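Lysine cyclodeaminase (Streptomyces pristinaespiralis, PDB 5YU3) catalyses the deaminating ring closure of L-lysine, probably giving L-pipecolic acid and ammonia with NAD as its cofactor. Local coordinates at residues A[20-28]-A[152-160]; A[1-11]-A[107-116]. All blocks are in the same frame, centred on the assembly; numbering follows the deposited sequence.

Contact 1 of 2, residues A[20-28]-A[152-160]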
# COMPACT_ATOMS: atom_id res chain seq x y z
N ARG A 20 22.86 17.50 -8.41
CA ARG A 20 22.66 16.08 -8.73
C ARG A 20 23.80 15.21 -8.20
O ARG A 20 23.55 14.13 -7.64
CB ARG A 20 22.54 15.89 -10.24
CG ARG A 20 21.35 16.58 -10.87
CD ARG A 20 21.36 16.36 -12.38
NE ARG A 20 20.35 17.17 -13.07
CZ ARG A 20 20.40 17.47 -14.36
NH1 ARG A 20 21.41 17.02 -15.10
NH2 ARG A 20 19.46 18.23 -14.91
N ASP A 21 25.05 15.65 -8.38
CA ASP A 21 26.18 14.82 -7.98
C ASP A 21 26.17 14.59 -6.47
O ASP A 21 26.30 13.45 -6.00
CB ASP A 21 27.50 15.46 -8.39
CG ASP A 21 27.78 15.36 -9.88
OD1 ASP A 21 27.00 14.73 -10.62
OD2 ASP A 21 28.81 15.94 -10.31
N GLU A 22 26.03 15.67 -5.70
CA GLU A 22 26.08 15.53 -4.26
C GLU A 22 24.88 14.75 -3.73
O GLU A 22 25.02 13.93 -2.81
CB GLU A 22 26.17 16.90 -3.61
CG GLU A 22 25.88 16.85 -2.12
CD GLU A 22 27.00 16.23 -1.32
OE1 GLU A 22 28.08 15.98 -1.90
OE2 GLU A 22 26.80 15.99 -0.10
N LEU A 23 23.70 14.98 -4.30
CA LEU A 23 22.52 14.26 -3.82
C LEU A 23 22.63 12.77 -4.13
O LEU A 23 22.27 11.93 -3.30
CB LEU A 23 21.25 14.84 -4.44
CG LEU A 23 19.93 14.23 -3.96
CD1 LEU A 23 19.69 14.50 -2.47
CD2 LEU A 23 18.78 14.75 -4.81
N MET A 24 23.15 12.43 -5.31
CA MET A 24 23.38 11.02 -5.63
C MET A 24 24.42 10.41 -4.70
O MET A 24 24.24 9.29 -4.21
CB MET A 24 23.79 10.87 -7.10
CG MET A 24 24.09 9.42 -7.53
SD MET A 24 22.65 8.31 -7.40
CE MET A 24 21.88 8.52 -8.99
N ARG A 25 25.50 11.15 -4.41
CA ARG A 25 26.52 10.64 -3.49
C ARG A 25 25.96 10.41 -2.10
O ARG A 25 26.30 9.41 -1.44
CB ARG A 25 27.71 11.59 -3.43
CG ARG A 25 28.65 11.46 -4.64
CD ARG A 25 30.01 12.10 -4.39
NE ARG A 25 30.90 11.95 -5.54
CZ ARG A 25 31.02 12.85 -6.51
NH1 ARG A 25 30.30 13.98 -6.45
NH2 ARG A 25 31.85 12.65 -7.53
N ARG A 26 25.10 11.32 -1.61
CA ARG A 26 24.48 11.11 -0.31
C ARG A 26 23.68 9.82 -0.28
O ARG A 26 23.74 9.06 0.69
CB ARG A 26 23.56 12.28 0.06
CG ARG A 26 24.29 13.57 0.37
CD ARG A 26 23.32 14.65 0.89
NE ARG A 26 23.95 15.97 0.89
CZ ARG A 26 23.33 17.10 1.21
NH1 ARG A 26 22.05 17.08 1.57
NH2 ARG A 26 24.00 18.25 1.18
N ILE A 27 22.93 9.54 -1.35
CA ILE A 27 22.10 8.34 -1.37
C ILE A 27 22.97 7.09 -1.52
O ILE A 27 22.70 6.06 -0.89
CB ILE A 27 21.03 8.44 -2.48
CG1 ILE A 27 20.04 9.57 -2.11
CG2 ILE A 27 20.26 7.12 -2.64
CD1 ILE A 27 19.11 9.99 -3.23
N ILE A 28 24.03 7.16 -2.33
CA ILE A 28 24.98 6.05 -2.39
C ILE A 28 25.54 5.75 -1.00
O ILE A 28 25.58 4.60 -0.56
CB ILE A 28 26.11 6.35 -3.40
CG1 ILE A 28 25.57 6.30 -4.83
CG2 ILE A 28 27.29 5.38 -3.19
CD1 ILE A 28 26.54 6.89 -5.87
N THR A 152 20.08 7.53 -14.62
CA THR A 152 20.71 7.49 -13.31
C THR A 152 21.67 6.32 -13.16
O THR A 152 22.55 6.38 -12.29
CB THR A 152 19.67 7.47 -12.19
OG1 THR A 152 18.68 6.48 -12.47
CG2 THR A 152 19.00 8.86 -12.05
N GLN A 153 21.52 5.25 -13.96
CA GLN A 153 22.55 4.22 -14.00
C GLN A 153 23.88 4.83 -14.44
O GLN A 153 24.90 4.66 -13.77
CB GLN A 153 22.15 3.08 -14.95
CG GLN A 153 20.95 2.25 -14.49
CD GLN A 153 21.24 1.45 -13.24
OE1 GLN A 153 22.21 0.68 -13.19
NE2 GLN A 153 20.43 1.64 -12.20
N LEU A 154 23.87 5.54 -15.57
CA LEU A 154 25.09 6.19 -16.04
C LEU A 154 25.60 7.21 -15.03
O LEU A 154 26.79 7.24 -14.70
CB LEU A 154 24.83 6.86 -17.40
CG LEU A 154 25.94 7.83 -17.82
CD1 LEU A 154 27.28 7.11 -17.92
CD2 LEU A 154 25.61 8.47 -19.14
N HIS A 155 24.70 8.02 -14.46
CA HIS A 155 25.14 9.06 -13.54
C HIS A 155 25.79 8.46 -12.30
O HIS A 155 26.93 8.80 -11.96
CB HIS A 155 23.97 9.97 -13.17
CG HIS A 155 24.35 11.05 -12.21
ND1 HIS A 155 23.49 11.54 -11.24
CD2 HIS A 155 25.51 11.74 -12.08
CE1 HIS A 155 24.11 12.49 -10.56
NE2 HIS A 155 25.33 12.63 -11.04
N ALA A 156 25.09 7.54 -11.63
CA ALA A 156 25.65 6.94 -10.41
C ALA A 156 26.96 6.22 -10.69
O ALA A 156 27.93 6.35 -9.93
CB ALA A 156 24.64 5.96 -9.80
N LEU A 157 27.01 5.41 -11.75
CA LEU A 157 28.24 4.66 -12.02
C LEU A 157 29.40 5.59 -12.34
O LEU A 157 30.54 5.30 -11.96
CB LEU A 157 28.01 3.65 -13.15
CG LEU A 157 27.04 2.55 -12.73
CD1 LEU A 157 26.61 1.72 -13.94
CD2 LEU A 157 27.65 1.67 -11.64
N SER A 158 29.12 6.71 -13.01
CA SER A 158 30.18 7.67 -13.32
C SER A 158 30.76 8.32 -12.06
O SER A 158 31.87 8.85 -12.12
CB SER A 158 29.67 8.76 -14.28
OG SER A 158 28.91 9.75 -13.60
N LEU A 159 30.05 8.27 -10.92
CA LEU A 159 30.60 8.82 -9.69
C LEU A 159 31.47 7.84 -8.94
O LEU A 159 32.23 8.26 -8.05
CB LEU A 159 29.49 9.31 -8.74
CG LEU A 159 28.50 10.31 -9.33
CD1 LEU A 159 27.41 10.61 -8.32
CD2 LEU A 159 29.20 11.61 -9.75
N VAL A 160 31.37 6.54 -9.23
CA VAL A 160 32.13 5.54 -8.49
C VAL A 160 33.15 4.81 -9.34
O VAL A 160 34.00 4.10 -8.78
CB VAL A 160 31.19 4.53 -7.79
CG1 VAL A 160 30.26 5.27 -6.80
CG2 VAL A 160 30.38 3.78 -8.82
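Met-24 forms a knob-into-hole contact between helix 20-39 and helix 148-160, the latter following the strand 140-144 of the parallel, Rossmann-type sheet. The two segments cross steeply, at -79°, with their axes 10.2 Å apart at closest approach; about two turns of each helix take part, with Met-24 near the crossing. The knob sits among Thr-152, His-155, Ala-156 and Leu-159. Its CG stands opposite the backbone N (chi1 178°), and bends at the next two torsions carry the chain along the partner helix: CG lies 3.6 Å from CD1 of Leu-159, while CE curls onto CB of Ala-156 at 3.9 Å. One turn further on, CD1 of Ile-28 and CG1 of Val-160 meet tip to tip at 4.2 Å.

Toward the start of helix 20-39 the contact turns polar, with a His-carboxylate hydrogen bond. NE2 of His-155 donates to OD1 of Asp-21 over 2.7 Å, with an N-H...O angle of 159°, and meets the oxygen nearly end-on to its C-O bond. The backbone O of Arg-20 lies at the same ring's edge, 3.4 Å from CE1. At the surface, CD2 of Leu-159 rests over one face of the Arg-25 guanidinium, toward its rim.

ND1 of His-155 is hydrogen-bonded to the Tyr-341 hydroxyl of the second subunit, so both ring nitrogens are engaged and the ring's rotation is probably fixed. Phe-185 meets this ring edge-to-face. Away from the contact, Leu-23 and Ile-27 pack on helix 115-133, and Leu-154 and Leu-157 lean on strand 140-144.

Contact 2 of 2, residues A[1-11]-A[107-116]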
# COMPACT_ATOMS: atom_id res chain seq x y z
N MET A 1 -1.87 18.06 14.45
CA MET A 1 -1.03 17.26 13.57
C MET A 1 -1.44 17.39 12.11
O MET A 1 -2.62 17.26 11.76
CB MET A 1 -1.07 15.79 13.97
CG MET A 1 -0.63 15.52 15.40
SD MET A 1 -0.77 13.76 15.80
CE MET A 1 0.20 13.04 14.48
N GLU A 2 -0.48 17.65 11.23
CA GLU A 2 -0.76 17.71 9.81
C GLU A 2 0.31 16.94 9.06
O GLU A 2 1.44 16.78 9.55
CB GLU A 2 -0.84 19.15 9.30
CG GLU A 2 -1.98 19.97 9.91
CD GLU A 2 -1.91 21.42 9.49
OE1 GLU A 2 -0.86 22.04 9.72
OE2 GLU A 2 -2.90 21.93 8.92
N THR A 3 -0.05 16.48 7.87
CA THR A 3 0.89 15.75 7.04
C THR A 3 1.85 16.72 6.37
O THR A 3 1.43 17.75 5.83
CB THR A 3 0.14 14.94 5.98
OG1 THR A 3 -0.68 13.96 6.62
CG2 THR A 3 1.12 14.21 5.06
N TRP A 4 3.14 16.40 6.41
CA TRP A 4 4.15 17.18 5.70
C TRP A 4 4.17 16.70 4.25
O TRP A 4 4.55 15.55 3.98
CB TRP A 4 5.50 16.98 6.38
CG TRP A 4 6.64 17.79 5.85
CD1 TRP A 4 6.58 18.93 5.09
CD2 TRP A 4 8.03 17.52 6.06
NE1 TRP A 4 7.86 19.38 4.82
CE2 TRP A 4 8.76 18.52 5.39
CE3 TRP A 4 8.73 16.51 6.73
CZ2 TRP A 4 10.16 18.55 5.40
CZ3 TRP A 4 10.11 16.54 6.73
CH2 TRP A 4 10.81 17.56 6.07
N VAL A 5 3.74 17.55 3.32
CA VAL A 5 3.71 17.20 1.90
C VAL A 5 4.85 17.93 1.22
O VAL A 5 4.93 19.17 1.29
CB VAL A 5 2.37 17.55 1.24
CG1 VAL A 5 2.42 17.24 -0.24
CG2 VAL A 5 1.23 16.77 1.90
N LEU A 6 5.72 17.19 0.55
CA LEU A 6 6.72 17.77 -0.34
C LEU A 6 6.15 17.79 -1.75
O LEU A 6 6.03 16.74 -2.38
CB LEU A 6 8.02 16.98 -0.28
CG LEU A 6 8.77 16.95 1.05
CD1 LEU A 6 10.12 16.28 0.86
CD2 LEU A 6 8.93 18.36 1.62
N GLY A 7 5.79 18.96 -2.25
CA GLY A 7 5.35 19.05 -3.63
C GLY A 7 6.48 18.75 -4.60
O GLY A 7 7.66 18.76 -4.23
N ARG A 8 6.11 18.47 -5.85
CA ARG A 8 7.12 18.32 -6.91
C ARG A 8 8.07 19.52 -6.94
O ARG A 8 9.26 19.37 -7.24
CB ARG A 8 6.44 18.14 -8.27
CG ARG A 8 5.50 19.29 -8.68
CD ARG A 8 4.94 19.15 -10.10
NE ARG A 8 4.17 17.93 -10.27
CZ ARG A 8 2.92 17.85 -10.74
NH1 ARG A 8 2.27 18.95 -11.12
NH2 ARG A 8 2.33 16.67 -10.84
N ARG A 9 7.55 20.71 -6.63
CA ARG A 9 8.39 21.90 -6.59
C ARG A 9 9.43 21.80 -5.48
O ARG A 9 10.61 22.12 -5.68
CB ARG A 9 7.51 23.14 -6.42
CG ARG A 9 8.22 24.37 -5.89
CD ARG A 9 8.98 25.07 -7.00
NE ARG A 9 9.58 26.33 -6.53
CZ ARG A 9 10.43 27.05 -7.25
NH1 ARG A 9 10.77 26.65 -8.47
NH2 ARG A 9 10.93 28.18 -6.76
N ASP A 10 9.02 21.29 -4.31
CA ASP A 10 9.96 21.14 -3.20
C ASP A 10 11.04 20.12 -3.52
O ASP A 10 12.22 20.34 -3.22
CB ASP A 10 9.21 20.74 -1.93
CG ASP A 10 8.16 21.76 -1.53
OD1 ASP A 10 8.54 22.92 -1.26
OD2 ASP A 10 6.97 21.41 -1.49
N VAL A 11 10.67 18.98 -4.12
CA VAL A 11 11.67 18.01 -4.52
C VAL A 11 12.63 18.61 -5.55
O VAL A 11 13.85 18.44 -5.46
CB VAL A 11 11.00 16.73 -5.05
CG1 VAL A 11 12.01 15.84 -5.73
CG2 VAL A 11 10.31 15.99 -3.90
N ALA A 107 -0.33 7.60 12.17
CA ALA A 107 -0.70 8.79 11.41
C ALA A 107 0.21 8.98 10.20
O ALA A 107 1.42 8.74 10.27
CB ALA A 107 -0.65 10.03 12.30
N LEU A 108 -0.37 9.45 9.10
CA LEU A 108 0.40 9.83 7.91
C LEU A 108 1.20 11.09 8.21
O LEU A 108 0.63 12.17 8.39
CB LEU A 108 -0.55 10.04 6.73
CG LEU A 108 0.05 10.61 5.44
CD1 LEU A 108 1.01 9.59 4.84
CD2 LEU A 108 -1.03 11.00 4.43
N THR A 109 2.54 10.98 8.27
CA THR A 109 3.36 12.13 8.66
C THR A 109 4.05 12.83 7.49
O THR A 109 4.35 14.02 7.59
CB THR A 109 4.44 11.72 9.67
OG1 THR A 109 5.27 10.69 9.11
CG2 THR A 109 3.82 11.22 10.99
N ALA A 110 4.30 12.14 6.38
CA ALA A 110 5.01 12.76 5.27
C ALA A 110 4.67 12.05 3.97
O ALA A 110 4.40 10.84 3.96
CB ALA A 110 6.53 12.76 5.52
N LEU A 111 4.67 12.81 2.88
CA LEU A 111 4.31 12.31 1.56
C LEU A 111 5.11 13.07 0.51
O LEU A 111 5.16 14.30 0.56
CB LEU A 111 2.81 12.49 1.32
CG LEU A 111 2.29 12.16 -0.08
CD1 LEU A 111 2.48 10.68 -0.35
CD2 LEU A 111 0.82 12.54 -0.18
N MET A 112 5.70 12.36 -0.46
CA MET A 112 6.52 13.01 -1.48
C MET A 112 6.50 12.22 -2.78
O MET A 112 6.09 11.06 -2.83
CB MET A 112 7.97 13.19 -1.01
CG MET A 112 8.71 11.87 -0.77
SD MET A 112 10.47 12.09 -0.41
CE MET A 112 11.07 12.60 -2.02
N ASP A 113 6.97 12.89 -3.84
CA ASP A 113 7.18 12.25 -5.14
C ASP A 113 8.05 11.01 -5.00
O ASP A 113 9.00 10.98 -4.21
CB ASP A 113 7.86 13.22 -6.10
CG ASP A 113 8.37 12.54 -7.36
OD1 ASP A 113 7.52 12.01 -8.10
OD2 ASP A 113 9.60 12.54 -7.60
N GLY A 114 7.76 9.99 -5.82
CA GLY A 114 8.59 8.81 -5.90
C GLY A 114 9.32 8.64 -7.23
O GLY A 114 10.15 7.73 -7.35
N VAL A 115 9.05 9.49 -8.22
CA VAL A 115 9.67 9.33 -9.54
C VAL A 115 11.17 9.59 -9.47
O VAL A 115 11.99 8.74 -9.85
CB VAL A 115 8.99 10.26 -10.58
CG1 VAL A 115 9.75 10.19 -11.91
CG2 VAL A 115 7.54 9.87 -10.78
N LEU A 116 11.56 10.80 -9.02
CA LEU A 116 12.99 11.11 -8.92
C LEU A 116 13.68 10.20 -7.91
O LEU A 116 14.75 9.64 -8.19
CB LEU A 116 13.19 12.58 -8.55
CG LEU A 116 14.65 13.02 -8.35
CD1 LEU A 116 15.46 12.79 -9.62
CD2 LEU A 116 14.73 14.49 -7.89
O HOH W 1 4.59 15.39 10.03
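Thr-3 and Leu-108 show how one side chain can add to a pairing otherwise made by backbones. From CB, 3.7 Å from the Leu-108 O, the residue forks. OG1 lies beside its own backbone N (chi1 -63°), a setting that lets it donate to Leu-108 O at 2.8 Å, from above the carbonyl plane. The methyl CG2 turns instead to the leucine's own side chain, 3.8 Å from CG. A valine here would probably leave Leu-108 O without this donor, with a methyl set against it instead.

Beyond it, strands 3-6 and 108-113 run parallel, 7° apart. Trp-4 N donates to Thr-109 O, and a water donates to the same oxygen at 2.8 Å. Trp-4 O then accepts from Leu-111 N, and Leu-6 N donates to Leu-111 O over 2.9 Å. Thr-109 and Ala-110 both face Arg-100 of the next strand, a classic beta bulge.

Where the strands give way to helices, Val-11 forks in turn: CG1 slides past CD2 of Leu-116 at 3.7 Å, and CG2 meets CE of Met-112 at 4.0 Å. The Asp-113 carboxylate caps the helix there, OD1 taking Val-115 N and OD2 taking Leu-116 N, while OD1 also accepts from His-332 N of the second subunit. Backbone bonds thus set the register, apolar side chains (Leu-6, Val-11, Met-112, Leu-116) pack beside them, and the Asp-113 carboxylate, gripped by three backbone amides, is likely to keep its negative charge at the dimer interface.

How the contacts relate
Read from the N terminus, the chain starts with the strand of contact 2, passes through helix 8-18 and at once enters helix 20-39, which carries one half of contact 1. The antiparallel strands follow, and the return at 107-116 closes a loop of 95 intervening residues. Helix 115-133 and strand 140-144 then lead to 152-160, where contact 1 closes the second, longer loop. The segments alternate, so the loops cross rather than nest. Contact 2 joins the N-terminal strand 3-6 to strand 108-113 in the mixed sheet; contact 1 fastens helix 20-39 to helix 148-160 of the Rossmann-type half. Their centres are about 23 Å apart, and both reach the second subunit.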